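Long-range contacts in colicin-m immunity protein (Escherichia coli, PDB 2XGL), which protects cells that carry the colicin M plasmid against colicin M, this chain being its periplasmic domain: residues 24-29 with 44-49; 16-21 with 49-54; 37-42 with 68-73; 61-66 with 80-85. One frame throughout, in Å; residues are numbered along the deposited sequence.

Interaction 1 (24-29 with 44-49); sequences DYLQRM and PKITWE. With CD (cadmium ion), chain F.
P44 and I46 are met by Y25, L26 and M29 from one flank of the helix; no hydrogen bond or salt bridge crosses the pair, and the contacts are van der Waals, mostly between apolar groups. The proline is the hub. Its CG lies at the edge of the Y25 ring, near the ring plane and 3.7 Å from Y25 OH, while the M29 methyl CE ends 4.0 Å from P44 CG. L26 and P44 run past one another in opposite senses, with L26 CD2 3.8 Å from P44 CD. I46 reaches Y25 through its own end: I46 CD1 stands 3.9 Å from Y25 CD2, oblique to the ring. Y25 carries CG opposite its backbone N (chi1 168°), and its ring reaches P44 with the hydroxyl end, while M29 turns at chi2 (67°) to bring its methyl round to the proline. Elsewhere on the helix, R28 NH1 makes a salt bridge with D24 OD2, on its syn lone pair, at 3.0 Å, nearly in the guanidinium plane; Y92 OH and V90 O are further partners of this pair. Just past the strand, E49 belongs to a cadmium site. Around the core, Y25 meets F68 and Y79 edge-to-face and L39 of helix 33-39 touches P44, while strand 45-48 bonds through its backbone to strand 64-71, so helix 14-29 rests on the edge strand and its neighbour together.

Interaction 2 (16-21 with 49-54); sequences QARTFV and EKIERS. With CD (cadmium ion), chain F.
R18 and I51 approach from opposite directions, and the conformations of these two side chains make most of the contact. R18 leaves the helix with CG opposite its carbonyl carbon (chi1 -72°) and then runs straight from CG to NE, chi3 being 178°. This extended arm carries the guanidinium beyond the helix surface to the chain at 49-51. There R18 NH2 points at E49 O, which lies at the guanidinium edge near its plane. The bond is weak, bent to 130° at the hydrogen, and its length is doubtful because the position of E49 O is less certain. I51 also stretches out, from CG1 to CD1, so that its tip lies between the arginine arm and the A17 methyl: I51 CD1 is 4.0 Å from R18 NE and 4.1 Å from A17 CB, and I51 CG1 is 3.9 Å from R18 NH2. E49 turns its carboxylate the other way, through a chain bent at chi2, and E49 OE2 binds a cadmium ion at 2.5 Å with M78 as second ligand. Thus the carbonyl of E49 faces the helix and its side chain faces the metal. Further along, R53 NH2 forms a salt bridge with D14. This is the packing of an alpha+beta domain of the YebF/Cmi family: a long helix covering an antiparallel sheet, with the connection between strands 45-48 and 64-71 crossing the helix at A17 and R18.

Interaction 3 (37-42 with 68-73); sequences QLLGTE and FKAEGP. With CD (cadmium ion), chain G.
L39 overlaps A70 with both methyls, L39 CD1 lying 3.8 Å from A70 CB and L39 CD2 3.6 Å from A70 O. The leucine thus covers a side chain and a carbonyl of the strand at once. Beyond it the contact passes to the backbone: G72 CA makes a CA-H...O contact with L39 O at 3.3 Å, with 131° at the hydrogen, while L39 and D74 are joined by a backbone hydrogen bond. With no side chain at G72, L39 O and T41 CG2 both close on its CA, T41 CG2 at 3.6 Å from G72 CA. T41 crosses P73 at about a right angle, T41 CG2 touching the proline ring at its CD. The threonine hydroxyl, placed opposite the backbone N (chi1 -176°), serves I43 N instead, as in an ST turn. The CB of E71 points away from 37-42, and E71 OE2 binds a cadmium ion at 2.2 Å. G40, with phi at 71°, is the left-handed glycine common just after a helix C-terminus; here that terminus packs on the turn of the beta hairpin 64-84.

Interaction 4 (61-66 with 80-85); sequences EKTLLV and YGMYHC. With NA (sodium ion), chain I; CD (cadmium ion), chain C; NA (sodium ion), chain J.
L64 packs on C85, its CG 4.1 Å from C85 SG, the sulfur that closes the disulfide with C9. Y83 lies beside L64 on the same face of the sheet. On the other face L65 and M82 pass at an angle, with L65 CD1 3.9 Å from M82 CG. The backbones pair antiparallel, as arms of a beta hairpin: L64 N to Y83 O and Y83 N to L64 O are both 2.9 Å, V66 N donates to G81 O at 2.7 Å, and G81 N returns a bond to V66 O from above the carbonyl plane. L65 and M82 form the intervening non-hydrogen-bonded pair. Toward the polar edge, T63 CG2 makes a CH-pi contact over one face of H84, 3.4 Å from the ring centroid and 21° off its normal. H84 ND1 binds a cadmium ion at 2.3 Å, a site shared with E87 and Y89. L64, V66 and Y83 turn to A17 and V21 of helix 14-29, while M82 bonds through its backbone to E91 of strand 89-92.

How the interactions relate
The four contacts form two clusters around one antiparallel sheet, strands of which enter interactions 1, 3 and 4. Interactions 2 and 4 have centres about 8 Å apart, interactions 1 and 3 about 9 Å, whereas the centres of 3 and 4 are about 22 Å apart. Helix 14-29 serves interactions 2 and 1, and strand 64-71 serves 4 and then 3, so one helix and one strand link the two clusters. Interactions 1 and 2 share E49. Along the chain, interaction 1 falls within the span of interaction 2, while interaction 3 crosses 1, 2 and 4. Chain segments distant in sequence are tied into one compact periplasmic domain, whose disulfide lies at the interaction 4 end.

Interaction 1 (24-29 with 44-49)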
loop_
_atom_site.group_PDB
_atom_site.type_symbol
_atom_site.label_atom_id
_atom_site.label_comp_id
_atom_site.label_asym_id
_atom_site.label_seq_id
_atom_site.Cartn_x
_atom_site.Cartn_y
_atom_site.Cartn_z
ATOM N N ASP A 24 -7.049 -0.866 1.674
ATOM C CA ASP A 24 -6.716 -2.281 1.802
ATOM C C ASP A 24 -6.005 -2.589 3.116
ATOM O O ASP A 24 -6.393 -3.513 3.831
ATOM C CB ASP A 24 -5.833 -2.709 0.649
ATOM C CG ASP A 24 -5.480 -4.164 0.713
ATOM O OD1 ASP A 24 -6.264 -4.980 0.199
ATOM O OD2 ASP A 24 -4.424 -4.493 1.288
ATOM N N TYR A 25 -4.965 -1.816 3.429
ATOM C CA TYR A 25 -4.205 -2.010 4.662
ATOM C C TYR A 25 -5.071 -1.860 5.918
ATOM O O TYR A 25 -4.974 -2.667 6.833
ATOM C CB TYR A 25 -3.025 -1.034 4.714
ATOM C CG TYR A 25 -2.347 -0.941 6.057
ATOM C CD1 TYR A 25 -1.447 -1.903 6.469
ATOM C CD2 TYR A 25 -2.586 0.135 6.898
ATOM C CE1 TYR A 25 -0.808 -1.804 7.692
ATOM C CE2 TYR A 25 -1.963 0.238 8.118
ATOM C CZ TYR A 25 -1.083 -0.732 8.513
ATOM O OH TYR A 25 -0.482 -0.608 9.747
ATOM N N LEU A 26 -5.905 -0.825 5.961
ATOM C CA LEU A 26 -6.781 -0.605 7.114
ATOM C C LEU A 26 -7.794 -1.736 7.285
ATOM O O LEU A 26 -8.221 -2.044 8.393
ATOM C CB LEU A 26 -7.520 0.729 6.994
ATOM C CG LEU A 26 -6.686 1.973 7.284
ATOM C CD1 LEU A 26 -7.563 3.182 7.145
ATOM C CD2 LEU A 26 -6.036 1.917 8.653
ATOM N N GLN A 27 -8.189 -2.335 6.169
ATOM C CA GLN A 27 -9.120 -3.454 6.182
ATOM C C GLN A 27 -8.463 -4.680 6.786
ATOM O O GLN A 27 -9.049 -5.378 7.591
ATOM C CB GLN A 27 -9.560 -3.777 4.756
ATOM C CG GLN A 27 -10.877 -4.503 4.666
ATOM C CD GLN A 27 -12.036 -3.642 5.125
ATOM O OE1 GLN A 27 -12.845 -4.058 5.961
ATOM N NE2 GLN A 27 -12.106 -2.421 4.599
ATOM N N ARG A 28 -7.230 -4.940 6.388
ATOM C CA ARG A 28 -6.553 -6.149 6.794
ATOM C C ARG A 28 -5.935 -6.003 8.175
ATOM O O ARG A 28 -5.761 -6.982 8.891
ATOM C CB ARG A 28 -5.525 -6.542 5.730
ATOM C CG ARG A 28 -6.219 -6.985 4.442
ATOM C CD ARG A 28 -5.312 -6.932 3.228
ATOM N NE ARG A 28 -4.441 -8.092 3.133
ATOM C CZ ARG A 28 -3.506 -8.240 2.206
ATOM N NH1 ARG A 28 -3.322 -7.296 1.291
ATOM N NH2 ARG A 28 -2.744 -9.327 2.199
ATOM N N MET A 29 -5.633 -4.770 8.547
ATOM C CA MET A 29 -5.153 -4.440 9.886
ATOM C C MET A 29 -6.058 -4.989 10.997
ATOM O O MET A 29 -5.571 -5.383 12.045
ATOM C CB MET A 29 -5.056 -2.919 10.019
ATOM C CG MET A 29 -4.288 -2.453 11.206
ATOM S SD MET A 29 -2.535 -2.880 11.045
ATOM C CE MET A 29 -1.935 -2.174 12.594
ATOM N N PRO A 44 -4.145 2.975 12.680
ATOM C CA PRO A 44 -3.007 3.867 12.825
ATOM C C PRO A 44 -3.183 5.122 11.988
ATOM O O PRO A 44 -4.019 5.142 11.094
ATOM C CB PRO A 44 -1.829 3.038 12.275
ATOM C CG PRO A 44 -2.397 1.738 11.810
ATOM C CD PRO A 44 -3.871 1.885 11.736
ATOM N N LYS A 45 -2.406 6.157 12.295
ATOM C CA LYS A 45 -2.254 7.296 11.398
ATOM C C LYS A 45 -1.215 6.960 10.317
ATOM O O LYS A 45 -0.171 6.364 10.608
ATOM C CB LYS A 45 -1.815 8.539 12.161
ATOM C CG LYS A 45 -1.473 9.718 11.250
ATOM C CD LYS A 45 -0.820 10.856 12.011
ATOM C CE LYS A 45 -0.448 12.014 11.078
ATOM N NZ LYS A 45 -1.616 12.502 10.279
ATOM N N ILE A 46 -1.499 7.359 9.082
ATOM C CA ILE A 46 -0.668 6.978 7.946
ATOM C C ILE A 46 -0.024 8.194 7.300
ATOM O O ILE A 46 -0.692 9.191 7.074
ATOM C CB ILE A 46 -1.496 6.188 6.929
ATOM C CG1 ILE A 46 -2.001 4.905 7.594
ATOM C CG2 ILE A 46 -0.683 5.870 5.700
ATOM C CD1 ILE A 46 -2.776 4.031 6.705
ATOM N N THR A 47 1.285 8.130 7.055
ATOM C CA THR A 47 1.967 9.180 6.308
ATOM C C THR A 47 2.732 8.561 5.145
ATOM O O THR A 47 3.463 7.606 5.324
ATOM C CB THR A 47 2.880 10.075 7.208
ATOM O OG1 THR A 47 4.149 9.448 7.435
ATOM C CG2 THR A 47 2.209 10.370 8.552
ATOM N N TRP A 48 2.532 9.117 3.953
ATOM C CA TRP A 48 3.038 8.553 2.708
ATOM C C TRP A 48 4.439 9.030 2.381
ATOM O O TRP A 48 4.858 10.103 2.812
ATOM C CB TRP A 48 2.122 8.955 1.550
ATOM C CG TRP A 48 0.690 8.603 1.763
ATOM C CD1 TRP A 48 -0.323 9.455 2.062
ATOM C CD2 TRP A 48 0.113 7.297 1.701
ATOM N NE1 TRP A 48 -1.505 8.765 2.178
ATOM C CE2 TRP A 48 -1.265 7.439 1.963
ATOM C CE3 TRP A 48 0.625 6.022 1.441
ATOM C CZ2 TRP A 48 -2.132 6.362 1.983
ATOM C CZ3 TRP A 48 -0.243 4.948 1.450
ATOM C CH2 TRP A 48 -1.606 5.122 1.718
ATOM N N GLU A 49 5.148 8.217 1.600
ATOM C CA GLU A 49 6.456 8.562 1.049
ATOM C C GLU A 49 6.309 8.687 -0.462
ATOM O O GLU A 49 5.250 8.408 -1.021
ATOM C CB GLU A 49 7.468 7.464 1.360
ATOM C CG GLU A 49 7.638 7.124 2.843
ATOM C CD GLU A 49 8.790 7.841 3.496
ATOM O OE1 GLU A 49 9.498 8.606 2.803
ATOM O OE2 GLU A 49 8.989 7.630 4.714
HETATM CD CD CD F . 10.583 5.855 5.307
#

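Interaction 2 (16-21 with 49-54)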
loop_
_atom_site.group_PDB
_atom_site.type_symbol
_atom_site.label_atom_id
_atom_site.label_comp_id
_atom_site.label_asym_id
_atom_site.label_seq_id
_atom_site.Cartn_x
_atom_site.Cartn_y
_atom_site.Cartn_z
ATOM N N GLN A 16 -4.605 7.606 -6.574
ATOM C CA GLN A 16 -5.411 6.377 -6.669
ATOM C C GLN A 16 -4.715 5.186 -6.031
ATOM O O GLN A 16 -5.367 4.326 -5.436
ATOM C CB GLN A 16 -5.730 6.018 -8.122
ATOM C CG GLN A 16 -6.512 7.049 -8.875
ATOM C CD GLN A 16 -6.658 6.663 -10.338
ATOM O OE1 GLN A 16 -5.854 7.073 -11.216
ATOM N NE2 GLN A 16 -7.671 5.841 -10.611
ATOM N N ALA A 17 -3.394 5.138 -6.182
ATOM C CA ALA A 17 -2.567 4.081 -5.621
ATOM C C ALA A 17 -2.625 4.107 -4.099
ATOM O O ALA A 17 -2.792 3.075 -3.442
ATOM C CB ALA A 17 -1.152 4.255 -6.087
ATOM N N ARG A 18 -2.496 5.307 -3.547
ATOM C CA ARG A 18 -2.588 5.509 -2.107
ATOM C C ARG A 18 -3.978 5.274 -1.525
ATOM O O ARG A 18 -4.106 4.799 -0.395
ATOM C CB ARG A 18 -2.092 6.907 -1.750
ATOM C CG ARG A 18 -0.587 7.030 -1.897
ATOM C CD ARG A 18 -0.145 8.440 -1.798
ATOM N NE ARG A 18 1.304 8.517 -1.895
ATOM C CZ ARG A 18 1.994 9.600 -2.240
ATOM N NH1 ARG A 18 1.373 10.732 -2.540
ATOM N NH2 ARG A 18 3.320 9.544 -2.283
ATOM N N THR A 19 -5.016 5.607 -2.277
ATOM C CA THR A 19 -6.379 5.387 -1.810
ATOM C C THR A 19 -6.653 3.888 -1.683
ATOM O O THR A 19 -7.341 3.453 -0.759
ATOM C CB THR A 19 -7.437 6.041 -2.749
ATOM O OG1 THR A 19 -7.224 7.457 -2.835
ATOM C CG2 THR A 19 -8.827 5.807 -2.233
ATOM N N PHE A 20 -6.091 3.106 -2.603
ATOM C CA PHE A 20 -6.298 1.660 -2.637
ATOM C C PHE A 20 -5.488 0.965 -1.536
ATOM O O PHE A 20 -6.018 0.150 -0.788
ATOM C CB PHE A 20 -5.893 1.134 -4.005
ATOM C CG PHE A 20 -6.344 -0.262 -4.282
ATOM C CD1 PHE A 20 -7.505 -0.498 -4.995
ATOM C CD2 PHE A 20 -5.598 -1.338 -3.844
ATOM C CE1 PHE A 20 -7.924 -1.781 -5.250
ATOM C CE2 PHE A 20 -6.003 -2.628 -4.099
ATOM C CZ PHE A 20 -7.173 -2.853 -4.799
ATOM N N VAL A 21 -4.207 1.294 -1.437
ATOM C CA VAL A 21 -3.344 0.694 -0.435
ATOM C C VAL A 21 -3.824 1.021 0.982
ATOM O O VAL A 21 -3.838 0.155 1.862
ATOM C CB VAL A 21 -1.884 1.130 -0.634
ATOM C CG1 VAL A 21 -1.021 0.749 0.571
ATOM C CG2 VAL A 21 -1.327 0.505 -1.912
ATOM N N GLU A 49 5.148 8.217 1.600
ATOM C CA GLU A 49 6.456 8.562 1.049
ATOM C C GLU A 49 6.309 8.687 -0.462
ATOM O O GLU A 49 5.250 8.408 -1.021
ATOM C CB GLU A 49 7.468 7.464 1.360
ATOM C CG GLU A 49 7.638 7.124 2.843
ATOM C CD GLU A 49 8.790 7.841 3.496
ATOM O OE1 GLU A 49 9.498 8.606 2.803
ATOM O OE2 GLU A 49 8.989 7.630 4.714
ATOM N N LYS A 50 7.383 9.098 -1.122
ATOM C CA LYS A 50 7.389 9.241 -2.569
ATOM C C LYS A 50 7.283 7.865 -3.219
ATOM O O LYS A 50 8.053 6.963 -2.889
ATOM C CB LYS A 50 8.673 9.945 -3.027
ATOM C CG LYS A 50 8.747 10.201 -4.530
ATOM C CD LYS A 50 9.931 11.082 -4.926
ATOM C CE LYS A 50 9.983 11.269 -6.448
ATOM N NZ LYS A 50 11.108 12.131 -6.904
ATOM N N ILE A 51 6.310 7.709 -4.120
ATOM C CA ILE A 51 6.193 6.517 -4.961
ATOM C C ILE A 51 7.153 6.656 -6.135
ATOM O O ILE A 51 6.985 7.552 -6.950
ATOM C CB ILE A 51 4.773 6.364 -5.533
ATOM C CG1 ILE A 51 3.729 6.300 -4.421
ATOM C CG2 ILE A 51 4.673 5.114 -6.394
ATOM C CD1 ILE A 51 2.324 6.205 -4.955
ATOM N N GLU A 52 8.163 5.789 -6.204
ATOM C CA GLU A 52 9.139 5.784 -7.302
ATOM C C GLU A 52 8.659 4.898 -8.454
ATOM O O GLU A 52 8.356 3.725 -8.257
ATOM C CB GLU A 52 10.513 5.288 -6.818
ATOM C CG GLU A 52 11.275 6.268 -5.896
ATOM C CD GLU A 52 12.760 5.901 -5.681
ATOM O OE1 GLU A 52 13.411 5.368 -6.612
ATOM O OE2 GLU A 52 13.287 6.167 -4.577
ATOM N N ARG A 53 8.581 5.463 -9.657
ATOM C CA ARG A 53 8.242 4.684 -10.856
ATOM C C ARG A 53 9.437 4.529 -11.781
ATOM O O ARG A 53 10.342 5.355 -11.796
ATOM C CB ARG A 53 7.082 5.323 -11.619
ATOM C CG ARG A 53 5.812 5.348 -10.827
ATOM C CD ARG A 53 4.660 5.859 -11.644
ATOM N NE ARG A 53 3.564 6.293 -10.775
ATOM C CZ ARG A 53 2.303 5.877 -10.865
ATOM N NH1 ARG A 53 1.911 5.016 -11.817
ATOM N NH2 ARG A 53 1.412 6.351 -10.007
ATOM N N SER A 54 9.424 3.460 -12.563
ATOM C CA SER A 54 10.504 3.190 -13.496
ATOM C C SER A 54 10.536 4.242 -14.595
ATOM O O SER A 54 9.499 4.719 -15.057
ATOM C CB SER A 54 10.347 1.805 -14.116
ATOM O OG SER A 54 11.434 1.530 -14.985
HETATM CD CD CD F . 10.583 5.855 5.307
#

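Interaction 3 (37-42 with 68-73)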
loop_
_atom_site.group_PDB
_atom_site.type_symbol
_atom_site.label_atom_id
_atom_site.label_comp_id
_atom_site.label_asym_id
_atom_site.label_seq_id
_atom_site.Cartn_x
_atom_site.Cartn_y
_atom_site.Cartn_z
ATOM N N GLN A 37 -1.043 -5.263 17.959
ATOM C CA GLN A 37 -0.348 -5.235 19.254
ATOM C C GLN A 37 0.867 -4.330 19.200
ATOM O O GLN A 37 1.166 -3.635 20.167
ATOM C CB GLN A 37 0.067 -6.647 19.703
ATOM C CG GLN A 37 -1.033 -7.372 20.486
ATOM C CD GLN A 37 -0.779 -8.874 20.646
ATOM O OE1 GLN A 37 -0.727 -9.622 19.662
ATOM N NE2 GLN A 37 -0.637 -9.319 21.896
ATOM N N LEU A 38 1.554 -4.342 18.060
ATOM C CA LEU A 38 2.758 -3.533 17.865
ATOM C C LEU A 38 2.450 -2.036 17.862
ATOM O O LEU A 38 3.096 -1.267 18.572
ATOM C CB LEU A 38 3.468 -3.913 16.560
ATOM C CG LEU A 38 4.893 -3.366 16.404
ATOM C CD1 LEU A 38 5.898 -4.354 16.977
ATOM C CD2 LEU A 38 5.214 -3.068 14.956
ATOM N N LEU A 39 1.469 -1.630 17.071
ATOM C CA LEU A 39 1.098 -0.227 16.990
ATOM C C LEU A 39 0.129 0.164 18.093
ATOM O O LEU A 39 -0.055 1.354 18.358
ATOM C CB LEU A 39 0.465 0.091 15.631
ATOM C CG LEU A 39 1.298 -0.254 14.392
ATOM C CD1 LEU A 39 0.540 0.082 13.135
ATOM C CD2 LEU A 39 2.647 0.452 14.402
ATOM N N GLY A 40 -0.503 -0.823 18.725
ATOM C CA GLY A 40 -1.481 -0.564 19.776
ATOM C C GLY A 40 -2.796 0.028 19.295
ATOM O O GLY A 40 -3.505 0.659 20.053
ATOM N N THR A 41 -3.143 -0.179 18.037
ATOM C CA THR A 41 -4.400 0.349 17.493
ATOM C C THR A 41 -4.759 -0.393 16.204
ATOM O O THR A 41 -3.871 -0.811 15.466
ATOM C CB THR A 41 -4.296 1.876 17.219
ATOM O OG1 THR A 41 -5.559 2.387 16.774
ATOM C CG2 THR A 41 -3.219 2.190 16.168
ATOM N N GLU A 42 -6.054 -0.580 15.947
ATOM C CA GLU A 42 -6.494 -1.099 14.639
ATOM C C GLU A 42 -6.486 0.005 13.579
ATOM O O GLU A 42 -6.527 -0.296 12.388
ATOM C CB GLU A 42 -7.887 -1.744 14.701
ATOM C CG GLU A 42 -7.919 -3.128 15.378
ATOM C CD GLU A 42 -9.337 -3.756 15.488
ATOM O OE1 GLU A 42 -10.319 -3.181 14.955
ATOM O OE2 GLU A 42 -9.462 -4.836 16.120
ATOM N N PHE A 68 4.788 3.675 3.199
ATOM C CA PHE A 68 4.135 4.490 4.223
ATOM C C PHE A 68 4.531 4.091 5.632
ATOM O O PHE A 68 4.904 2.946 5.886
ATOM C CB PHE A 68 2.614 4.410 4.084
ATOM C CG PHE A 68 2.052 3.032 4.237
ATOM C CD1 PHE A 68 1.532 2.613 5.445
ATOM C CD2 PHE A 68 2.017 2.158 3.163
ATOM C CE1 PHE A 68 0.990 1.342 5.597
ATOM C CE2 PHE A 68 1.472 0.875 3.307
ATOM C CZ PHE A 68 0.958 0.476 4.534
ATOM N N LYS A 69 4.462 5.053 6.546
ATOM C CA LYS A 69 4.577 4.763 7.964
ATOM C C LYS A 69 3.177 4.657 8.528
ATOM O O LYS A 69 2.286 5.392 8.121
ATOM C CB LYS A 69 5.301 5.878 8.703
ATOM C CG LYS A 69 6.700 6.204 8.220
ATOM C CD LYS A 69 7.196 7.477 8.932
ATOM C CE LYS A 69 8.233 8.227 8.118
ATOM N NZ LYS A 69 8.410 9.616 8.617
ATOM N N ALA A 70 2.984 3.728 9.451
ATOM C CA ALA A 70 1.753 3.659 10.207
ATOM C C ALA A 70 2.162 3.879 11.642
ATOM O O ALA A 70 3.065 3.226 12.134
ATOM C CB ALA A 70 1.069 2.307 10.038
ATOM N N GLU A 71 1.507 4.822 12.303
ATOM C CA GLU A 71 1.789 5.092 13.693
ATOM C C GLU A 71 0.551 4.915 14.576
ATOM O O GLU A 71 -0.537 5.342 14.236
ATOM C CB GLU A 71 2.342 6.499 13.860
ATOM C CG GLU A 71 2.873 6.736 15.261
ATOM C CD GLU A 71 3.583 8.049 15.421
ATOM O OE1 GLU A 71 3.514 8.892 14.496
ATOM O OE2 GLU A 71 4.206 8.232 16.493
ATOM N N GLY A 72 0.744 4.274 15.712
ATOM C CA GLY A 72 -0.272 4.214 16.735
ATOM C C GLY A 72 0.321 4.695 18.043
ATOM O O GLY A 72 1.407 5.259 18.051
ATOM N N PRO A 73 -0.402 4.493 19.147
ATOM C CA PRO A 73 0.072 4.854 20.489
ATOM C C PRO A 73 1.355 4.131 20.929
ATOM O O PRO A 73 2.204 4.742 21.563
ATOM C CB PRO A 73 -1.085 4.421 21.401
ATOM C CG PRO A 73 -2.290 4.333 20.503
ATOM C CD PRO A 73 -1.791 3.999 19.147
HETATM CD CD CD G . 4.997 10.255 16.851
#

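Interaction 4 (61-66 with 80-85)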
loop_
_atom_site.group_PDB
_atom_site.type_symbol
_atom_site.label_atom_id
_atom_site.label_comp_id
_atom_site.label_asym_id
_atom_site.label_seq_id
_atom_site.Cartn_x
_atom_site.Cartn_y
_atom_site.Cartn_z
ATOM N N GLU A 61 5.106 -1.976 -16.435
ATOM C CA GLU A 61 5.217 -2.163 -14.986
ATOM C C GLU A 61 3.958 -2.858 -14.455
ATOM O O GLU A 61 2.839 -2.499 -14.821
ATOM C CB GLU A 61 5.519 -0.842 -14.256
ATOM C CG GLU A 61 5.783 -1.033 -12.752
ATOM C CD GLU A 61 6.909 -0.147 -12.173
ATOM O OE1 GLU A 61 7.030 1.048 -12.562
ATOM O OE2 GLU A 61 7.657 -0.654 -11.296
ATOM N N LYS A 62 4.153 -3.890 -13.639
ATOM C CA LYS A 62 3.042 -4.694 -13.123
ATOM C C LYS A 62 2.704 -4.384 -11.671
ATOM O O LYS A 62 1.595 -4.658 -11.220
ATOM C CB LYS A 62 3.333 -6.187 -13.294
ATOM C CG LYS A 62 3.522 -6.639 -14.747
ATOM C CD LYS A 62 2.277 -6.399 -15.587
ATOM C CE LYS A 62 2.362 -7.016 -16.970
ATOM N NZ LYS A 62 3.256 -6.266 -17.918
ATOM N N THR A 63 3.651 -3.795 -10.945
ATOM C CA THR A 63 3.456 -3.480 -9.530
ATOM C C THR A 63 3.941 -2.072 -9.241
ATOM O O THR A 63 4.981 -1.676 -9.755
ATOM C CB THR A 63 4.258 -4.447 -8.631
ATOM O OG1 THR A 63 5.627 -4.440 -9.049
ATOM C CG2 THR A 63 3.714 -5.880 -8.712
ATOM N N LEU A 64 3.163 -1.322 -8.459
ATOM C CA LEU A 64 3.577 -0.034 -7.893
ATOM C C LEU A 64 3.947 -0.189 -6.416
ATOM O O LEU A 64 3.180 -0.728 -5.640
ATOM C CB LEU A 64 2.456 0.990 -7.940
ATOM C CG LEU A 64 2.155 1.767 -9.198
ATOM C CD1 LEU A 64 0.923 2.606 -8.931
ATOM C CD2 LEU A 64 3.328 2.638 -9.599
ATOM N N LEU A 65 5.103 0.326 -6.029
ATOM C CA LEU A 65 5.552 0.252 -4.658
ATOM C C LEU A 65 5.042 1.505 -3.963
ATOM O O LEU A 65 5.315 2.627 -4.392
ATOM C CB LEU A 65 7.078 0.146 -4.600
ATOM C CG LEU A 65 7.712 -0.086 -3.229
ATOM C CD1 LEU A 65 7.305 -1.456 -2.695
ATOM C CD2 LEU A 65 9.248 0.032 -3.268
ATOM N N VAL A 66 4.255 1.306 -2.913
ATOM C CA VAL A 66 3.632 2.400 -2.183
ATOM C C VAL A 66 4.081 2.336 -0.740
ATOM O O VAL A 66 3.506 1.577 0.026
ATOM C CB VAL A 66 2.105 2.299 -2.263
ATOM C CG1 VAL A 66 1.446 3.403 -1.438
ATOM C CG2 VAL A 66 1.658 2.358 -3.743
ATOM N N TYR A 80 5.963 -1.356 3.112
ATOM C CA TYR A 80 6.158 -1.287 1.673
ATOM C C TYR A 80 5.027 -2.039 0.980
ATOM O O TYR A 80 5.082 -3.266 0.814
ATOM C CB TYR A 80 7.532 -1.853 1.318
ATOM C CG TYR A 80 8.650 -1.127 2.043
ATOM C CD1 TYR A 80 9.298 -0.047 1.461
ATOM C CD2 TYR A 80 9.035 -1.506 3.335
ATOM C CE1 TYR A 80 10.313 0.626 2.135
ATOM C CE2 TYR A 80 10.040 -0.842 4.022
ATOM C CZ TYR A 80 10.673 0.226 3.419
ATOM O OH TYR A 80 11.677 0.892 4.096
ATOM N N GLY A 81 3.979 -1.308 0.607
ATOM C CA GLY A 81 2.850 -1.893 -0.105
ATOM C C GLY A 81 3.161 -2.100 -1.579
ATOM O O GLY A 81 3.456 -1.157 -2.284
ATOM N N MET A 82 3.107 -3.343 -2.036
ATOM C CA MET A 82 3.246 -3.667 -3.453
ATOM C C MET A 82 1.859 -3.822 -4.063
ATOM O O MET A 82 1.246 -4.885 -3.967
ATOM C CB MET A 82 4.032 -4.969 -3.621
ATOM C CG MET A 82 5.536 -4.786 -3.589
ATOM S SD MET A 82 6.092 -4.319 -5.246
ATOM C CE MET A 82 7.752 -3.709 -4.909
ATOM N N TYR A 83 1.372 -2.753 -4.682
ATOM C CA TYR A 83 0.083 -2.771 -5.381
ATOM C C TYR A 83 0.232 -3.435 -6.753
ATOM O O TYR A 83 0.885 -2.909 -7.648
ATOM C CB TYR A 83 -0.469 -1.337 -5.499
ATOM C CG TYR A 83 -1.844 -1.170 -6.131
ATOM C CD1 TYR A 83 -2.799 -2.181 -6.118
ATOM C CD2 TYR A 83 -2.194 0.029 -6.718
ATOM C CE1 TYR A 83 -4.050 -1.990 -6.703
ATOM C CE2 TYR A 83 -3.418 0.218 -7.297
ATOM C CZ TYR A 83 -4.340 -0.780 -7.289
ATOM O OH TYR A 83 -5.554 -0.548 -7.880
ATOM N N HIS A 84 -0.363 -4.612 -6.895
ATOM C CA HIS A 84 -0.408 -5.304 -8.179
ATOM C C HIS A 84 -1.663 -4.814 -8.881
ATOM O O HIS A 84 -2.721 -5.397 -8.757
ATOM C CB HIS A 84 -0.441 -6.825 -7.979
ATOM C CG HIS A 84 0.758 -7.382 -7.270
ATOM N ND1 HIS A 84 1.666 -8.212 -7.881
ATOM C CD2 HIS A 84 1.184 -7.246 -5.998
ATOM C CE1 HIS A 84 2.601 -8.565 -7.024
ATOM N NE2 HIS A 84 2.334 -7.989 -5.871
ATOM N N CYS A 85 -1.521 -3.730 -9.626
ATOM C CA CYS A 85 -2.661 -2.987 -10.190
ATOM C C CYS A 85 -3.668 -3.806 -11.028
ATOM O O CYS A 85 -4.856 -3.768 -10.724
ATOM C CB CYS A 85 -2.138 -1.806 -11.006
ATOM S SG CYS A 85 -0.718 -0.928 -10.248
HETATM NA NA NA I . 0.336 -3.375 -15.159
HETATM CD CD CD C . 0.776 -9.737 -9.369
HETATM NA NA NA J . -7.404 -2.619 -8.951
#